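Local structure of TssK C (Escherichia coli, 5M2Y) at residues Ala22-Arg25 with Glu26-Phe30; Tyr112-Ala115 with Ser116-Asp119. The protein is a baseplate protein of the type VI secretion system, and its C-terminal domain, the part described here, probably serves to bind the membrane complex. All blocks are in the same frame, centred on the assembly; numbering follows the deposited sequence.

Contact 1 of 2, residues Ala22-Arg25 with Glu26-Phe30; sequences ARLR and EGADF
The contact of L24 with A28 and F30 is a local one, made where the loop after strand 14-18 turns into strand 28-35. Methyl CD2 of L24 does the touching on one side. It lies 4.1 Å from CB of A28, and 4.2 Å from CZ of F30, whose ring it meets obliquely. CG of L24 stands beside the backbone N (chi1 -58°), and the branch reaches both partners although the bond to CB starts away from them. F30 contributes the far end of its ring.

Residues 22-25 have helical backbone angles without the regular helical bonds. One turn is closed by the N of E26, which donates to O of R23 at 3.2 Å, with an N-H...O angle of 151°. The NH sits above the carbonyl plane. This i to i+3 bond, with the backbone angles of L24 and R25, makes a type I beta turn over R23-E26. G27 then switches to a positive phi of 117°, where a side chain would be jammed against the preceding carbonyl O, and the chain passes into strand 28-35, which pairs antiparallel with strands 121-128 and 89-95. A water joins the two halves: it donates to O of L24 at 2.7 Å and accepts from N of A28 at 3.0 Å. The first amide of the strand thus gets a partner.

E26 runs back along the turn. Its CB lies 3.5 Å from O of R23, and its chain is extended beyond CG. The carboxylate does not pair with R23, whose NH2 forms a salt bridge with D21 instead. A126 of strand 121-128 packs on both L24 and F30, and L104 of helix 97-106 also touches L24.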
ATOM      1  N   ALA A  22      10.724   1.949 -13.960  1.00 36.76           N
ATOM      2  CA  ALA A  22      11.732   0.913 -14.198  1.00 36.78           C
ATOM      3  C   ALA A  22      12.609   0.583 -13.003  1.00 39.48           C
ATOM      4  O   ALA A  22      13.048  -0.561 -12.892  1.00 39.01           O
ATOM      5  CB  ALA A  22      12.593   1.266 -15.395  1.00 38.59           C
ATOM      6  N   ARG A  23      12.832   1.557 -12.094  1.00 35.08           N
ATOM      7  CA  ARG A  23      13.652   1.398 -10.885  1.00 34.64           C
ATOM      8  C   ARG A  23      13.079   0.417  -9.868  1.00 37.98           C
ATOM      9  O   ARG A  23      13.847  -0.156  -9.118  1.00 36.61           O
ATOM     10  CB  ARG A  23      13.912   2.749 -10.226  1.00 34.57           C
ATOM     11  CG  ARG A  23      14.680   3.719 -11.113  1.00 44.39           C
ATOM     12  CD  ARG A  23      14.783   5.114 -10.534  1.00 47.54           C
ATOM     13  NE  ARG A  23      13.511   5.806 -10.482  1.00 48.55           N
ATOM     14  CZ  ARG A  23      13.262   6.899  -9.773  1.00 57.99           C
ATOM     15  NH1 ARG A  23      14.260   7.462  -9.070  1.00 42.98           N
ATOM     16  NH2 ARG A  23      12.082   7.460  -9.775  1.00 44.48           N
ATOM     17  N   LEU A  24      11.750   0.211  -9.865  1.00 34.43           N
ATOM     18  CA  LEU A  24      11.024  -0.697  -8.964  1.00 33.92           C
ATOM     19  C   LEU A  24      11.390  -2.179  -9.133  1.00 40.74           C
ATOM     20  O   LEU A  24      11.345  -2.924  -8.162  1.00 40.04           O
ATOM     21  CB  LEU A  24       9.502  -0.512  -9.067  1.00 32.91           C
ATOM     22  CG  LEU A  24       8.952   0.893  -8.760  1.00 36.52           C
ATOM     23  CD1 LEU A  24       7.487   0.980  -9.075  1.00 36.03           C
ATOM     24  CD2 LEU A  24       9.171   1.286  -7.307  1.00 37.98           C
ATOM     25  N   ARG A  25      11.760  -2.604 -10.340  1.00 40.18           N
ATOM     26  CA  ARG A  25      12.150  -3.992 -10.581  1.00 41.50           C
ATOM     27  C   ARG A  25      13.579  -4.313 -10.118  1.00 45.98           C
ATOM     28  O   ARG A  25      13.952  -5.478 -10.050  1.00 46.54           O
ATOM     29  CB  ARG A  25      11.945  -4.356 -12.057  1.00 45.04           C
ATOM     30  CG  ARG A  25      10.623  -5.076 -12.297  1.00 63.89           C
ATOM     31  CD  ARG A  25       9.511  -4.170 -12.797  1.00 85.68           C
ATOM     32  NE  ARG A  25       9.585  -3.967 -14.242  1.00106.35           N
ATOM     33  CZ  ARG A  25       9.669  -2.782 -14.834  1.00128.70           C
ATOM     34  NH1 ARG A  25       9.738  -2.701 -16.154  1.00120.36           N
ATOM     35  NH2 ARG A  25       9.662  -1.667 -14.114  1.00117.89           N
ATOM     36  N   GLU A  26      14.363  -3.284  -9.775  1.00 42.23           N
ATOM     37  CA  GLU A  26      15.745  -3.431  -9.310  1.00 42.55           C
ATOM     38  C   GLU A  26      15.896  -3.614  -7.792  1.00 44.05           C
ATOM     39  O   GLU A  26      17.014  -3.681  -7.270  1.00 43.91           O
ATOM     40  CB  GLU A  26      16.588  -2.240  -9.770  1.00 44.67           C
ATOM     41  CG  GLU A  26      16.816  -2.163 -11.264  1.00 60.46           C
ATOM     42  CD  GLU A  26      17.098  -0.764 -11.784  1.00 92.88           C
ATOM     43  OE1 GLU A  26      17.525   0.103 -10.990  1.00 91.90           O
ATOM     44  OE2 GLU A  26      16.894  -0.545 -13.001  1.00 92.19           O
ATOM     45  N   GLY A  27      14.772  -3.667  -7.099  1.00 37.77           N
ATOM     46  CA  GLY A  27      14.757  -3.821  -5.661  1.00 36.09           C
ATOM     47  C   GLY A  27      14.143  -2.626  -4.971  1.00 36.63           C
ATOM     48  O   GLY A  27      14.729  -1.547  -4.949  1.00 36.11           O
ATOM     49  N   ALA A  28      12.896  -2.809  -4.511  1.00 30.37           N
ATOM     50  CA  ALA A  28      12.135  -1.814  -3.764  1.00 28.32           C
ATOM     51  C   ALA A  28      11.241  -2.441  -2.730  1.00 28.89           C
ATOM     52  O   ALA A  28      10.728  -3.539  -2.934  1.00 28.67           O
ATOM     53  CB  ALA A  28      11.318  -0.935  -4.676  1.00 28.96           C
ATOM     54  N   ASP A  29      11.082  -1.728  -1.615  1.00 23.40           N
ATOM     55  CA  ASP A  29      10.203  -2.085  -0.509  1.00 21.77           C
ATOM     56  C   ASP A  29       9.187  -0.972  -0.412  1.00 23.63           C
ATOM     57  O   ASP A  29       9.515   0.186  -0.663  1.00 22.86           O
ATOM     58  CB  ASP A  29      10.982  -2.259   0.784  1.00 23.51           C
ATOM     59  CG  ASP A  29      11.994  -3.386   0.703  1.00 33.43           C
ATOM     60  OD1 ASP A  29      11.582  -4.546   0.410  1.00 33.32           O
ATOM     61  OD2 ASP A  29      13.186  -3.128   0.976  1.00 39.70           O
ATOM     62  N   PHE A  30       7.945  -1.329  -0.103  1.00 18.48           N
ATOM     63  CA  PHE A  30       6.826  -0.397  -0.095  1.00 17.37           C
ATOM     64  C   PHE A  30       6.257  -0.099   1.276  1.00 20.43           C
ATOM     65  O   PHE A  30       6.251  -0.954   2.154  1.00 19.36           O
ATOM     66  CB  PHE A  30       5.721  -0.940  -1.006  1.00 18.91           C
ATOM     67  CG  PHE A  30       6.121  -1.121  -2.452  1.00 20.42           C
ATOM     68  CD1 PHE A  30       6.751  -2.283  -2.874  1.00 23.86           C
ATOM     69  CD2 PHE A  30       5.844  -0.143  -3.389  1.00 22.38           C
ATOM     70  CE1 PHE A  30       7.124  -2.449  -4.197  1.00 25.02           C
ATOM     71  CE2 PHE A  30       6.220  -0.315  -4.722  1.00 25.50           C
ATOM     72  CZ  PHE A  30       6.845  -1.475  -5.117  1.00 24.14           C
TER
HETATM   73  O   HOH W   1      11.590  -4.904  -6.291  1.00 50.82           O

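Contact 2 of 2, residues Tyr112-Ala115 with Ser116-Asp119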
ATOM      1  N   TYR A 112      -7.922  -2.037  -1.024  1.00 15.10           N
ATOM      2  CA  TYR A 112      -9.290  -1.868  -0.604  1.00 14.98           C
ATOM      3  C   TYR A 112      -9.258  -1.299   0.794  1.00 19.03           C
ATOM      4  O   TYR A 112      -8.573  -1.833   1.666  1.00 17.76           O
ATOM      5  CB  TYR A 112     -10.029  -3.220  -0.617  1.00 16.46           C
ATOM      6  CG  TYR A 112     -11.323  -3.226   0.163  1.00 17.92           C
ATOM      7  CD1 TYR A 112     -12.410  -2.463  -0.255  1.00 19.91           C
ATOM      8  CD2 TYR A 112     -11.466  -4.003   1.299  1.00 18.73           C
ATOM      9  CE1 TYR A 112     -13.601  -2.463   0.454  1.00 20.01           C
ATOM     10  CE2 TYR A 112     -12.660  -4.019   2.012  1.00 19.75           C
ATOM     11  CZ  TYR A 112     -13.722  -3.241   1.586  1.00 26.28           C
ATOM     12  OH  TYR A 112     -14.924  -3.266   2.247  1.00 25.86           O
ATOM     13  N   THR A 113     -10.011  -0.221   0.998  1.00 16.09           N
ATOM     14  CA  THR A 113     -10.155   0.385   2.313  1.00 15.81           C
ATOM     15  C   THR A 113     -11.651   0.442   2.592  1.00 21.14           C
ATOM     16  O   THR A 113     -12.347   1.185   1.906  1.00 21.62           O
ATOM     17  CB  THR A 113      -9.483   1.760   2.389  1.00 19.44           C
ATOM     18  OG1 THR A 113     -10.020   2.623   1.394  1.00 20.82           O
ATOM     19  CG2 THR A 113      -7.962   1.688   2.264  1.00 19.19           C
ATOM     20  N   PRO A 114     -12.176  -0.355   3.553  1.00 18.54           N
ATOM     21  CA  PRO A 114     -13.621  -0.321   3.827  1.00 18.95           C
ATOM     22  C   PRO A 114     -14.056   1.007   4.411  1.00 22.86           C
ATOM     23  O   PRO A 114     -13.234   1.716   4.982  1.00 21.25           O
ATOM     24  CB  PRO A 114     -13.817  -1.460   4.837  1.00 21.00           C
ATOM     25  CG  PRO A 114     -12.499  -1.617   5.486  1.00 24.94           C
ATOM     26  CD  PRO A 114     -11.487  -1.311   4.442  1.00 20.01           C
ATOM     27  N   ALA A 115     -15.356   1.327   4.280  1.00 21.08           N
ATOM     28  CA  ALA A 115     -15.955   2.557   4.794  1.00 22.03           C
ATOM     29  C   ALA A 115     -15.837   2.707   6.317  1.00 25.77           C
ATOM     30  O   ALA A 115     -15.867   3.826   6.816  1.00 26.02           O
ATOM     31  CB  ALA A 115     -17.398   2.650   4.370  1.00 23.65           C
ATOM     32  N   SER A 116     -15.637   1.588   7.043  1.00 21.96           N
ATOM     33  CA  SER A 116     -15.460   1.567   8.501  1.00 22.24           C
ATOM     34  C   SER A 116     -14.197   2.328   8.924  1.00 27.38           C
ATOM     35  O   SER A 116     -14.137   2.827  10.041  1.00 27.60           O
ATOM     36  CB  SER A 116     -15.383   0.134   9.011  1.00 25.65           C
ATOM     37  OG  SER A 116     -14.221  -0.521   8.547  1.00 30.31           O
ATOM     38  N   LEU A 117     -13.205   2.426   8.021  1.00 23.55           N
ATOM     39  CA  LEU A 117     -11.974   3.166   8.271  1.00 23.72           C
ATOM     40  C   LEU A 117     -12.232   4.648   8.307  1.00 30.04           C
ATOM     41  O   LEU A 117     -11.380   5.366   8.765  1.00 30.26           O
ATOM     42  CB  LEU A 117     -10.881   2.842   7.228  1.00 22.70           C
ATOM     43  CG  LEU A 117     -10.096   1.541   7.434  1.00 26.48           C
ATOM     44  CD1 LEU A 117      -9.268   1.198   6.232  1.00 25.95           C
ATOM     45  CD2 LEU A 117      -9.200   1.620   8.646  1.00 27.56           C
ATOM     46  N   GLY A 118     -13.410   5.090   7.893  1.00 27.62           N
ATOM     47  CA  GLY A 118     -13.787   6.490   7.884  1.00 27.81           C
ATOM     48  C   GLY A 118     -13.275   7.224   6.673  1.00 31.22           C
ATOM     49  O   GLY A 118     -13.062   6.624   5.627  1.00 30.75           O
ATOM     50  N   ASP A 119     -13.006   8.520   6.867  0.50 28.18           N
ATOM     51  CA  ASP A 119     -12.493   9.401   5.830  0.50 28.00           C
ATOM     52  C   ASP A 119     -10.996   9.107   5.647  0.50 29.94           C
ATOM     53  O   ASP A 119     -10.158   9.932   5.998  0.50 30.17           O
ATOM     54  CB  ASP A 119     -12.743  10.870   6.221  0.50 30.89           C
ATOM     55  CG  ASP A 119     -12.801  11.821   5.046  0.50 44.20           C
ATOM     56  OD1 ASP A 119     -12.039  11.622   4.077  0.50 44.83           O
ATOM     57  OD2 ASP A 119     -13.589  12.786   5.108  0.50 52.18           O
TER
HETATM   58  O   HOH W   2     -12.961   4.300   4.363  1.00 40.08           O
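S116 lays its hydroxyl against the ring of P114, with OG 3.7 Å from CG. The hydroxyl is placed there by chi1 of 66°, which sets OG between the backbone N and the carbonyl carbon. S116 is the middle residue of a short 3-10 segment, A115-L117.

L117 follows and meets P114 through both its backbone and its side chain. Its N donates to O of P114 at 3.1 Å, and the bond is fairly straight, at 158°. The NH lies above the carbonyl plane. Methyl CD1 reaches back over the turn to CD of P114 at 3.8 Å and to CB of T113 at 3.9 Å. The leucine and proline side chains run obliquely to each other.

G118 adds the next 3-10 bond, from its N to O of A115, 3.0 Å long. Its positive phi of 82° ends the turn and suits a glycine. A water donates to O of G118 at 2.6 Å and also to O of P114. That proline carbonyl therefore accepts both the L117 amide and the water. At D119 the chain heads for strand 121-128, and its N bonds to OG of S37.

The turn joins strand 108-112 to strand 121-128. Helix 40-50 packs on it: L50 touches P114, S116 and L117, and F47 touches L117. T113 OG1 takes a hydrogen bond from W15 of strand 14-18.

Overall arrangement
Contact 1 comes first along the chain and closes well before contact 2 opens. Their centres are 28 Å apart, on opposite sides of the centre of the chain, and the nearest atoms are about 14 Å apart, so they do not touch. Both are turns leading into strands of the same antiparallel sheet. Residues 22-30 enter strand 28-35, and residues 112-119 lead to strand 121-128, which lies next to it. Each has a different helix beside it: 97-106 at contact 1 and 40-50 at contact 2. Contact 1 belongs to the connection from strand 14-18 to 28-35 and contact 2 to that from 108-112 to 121-128 in this C-terminal domain of TssK.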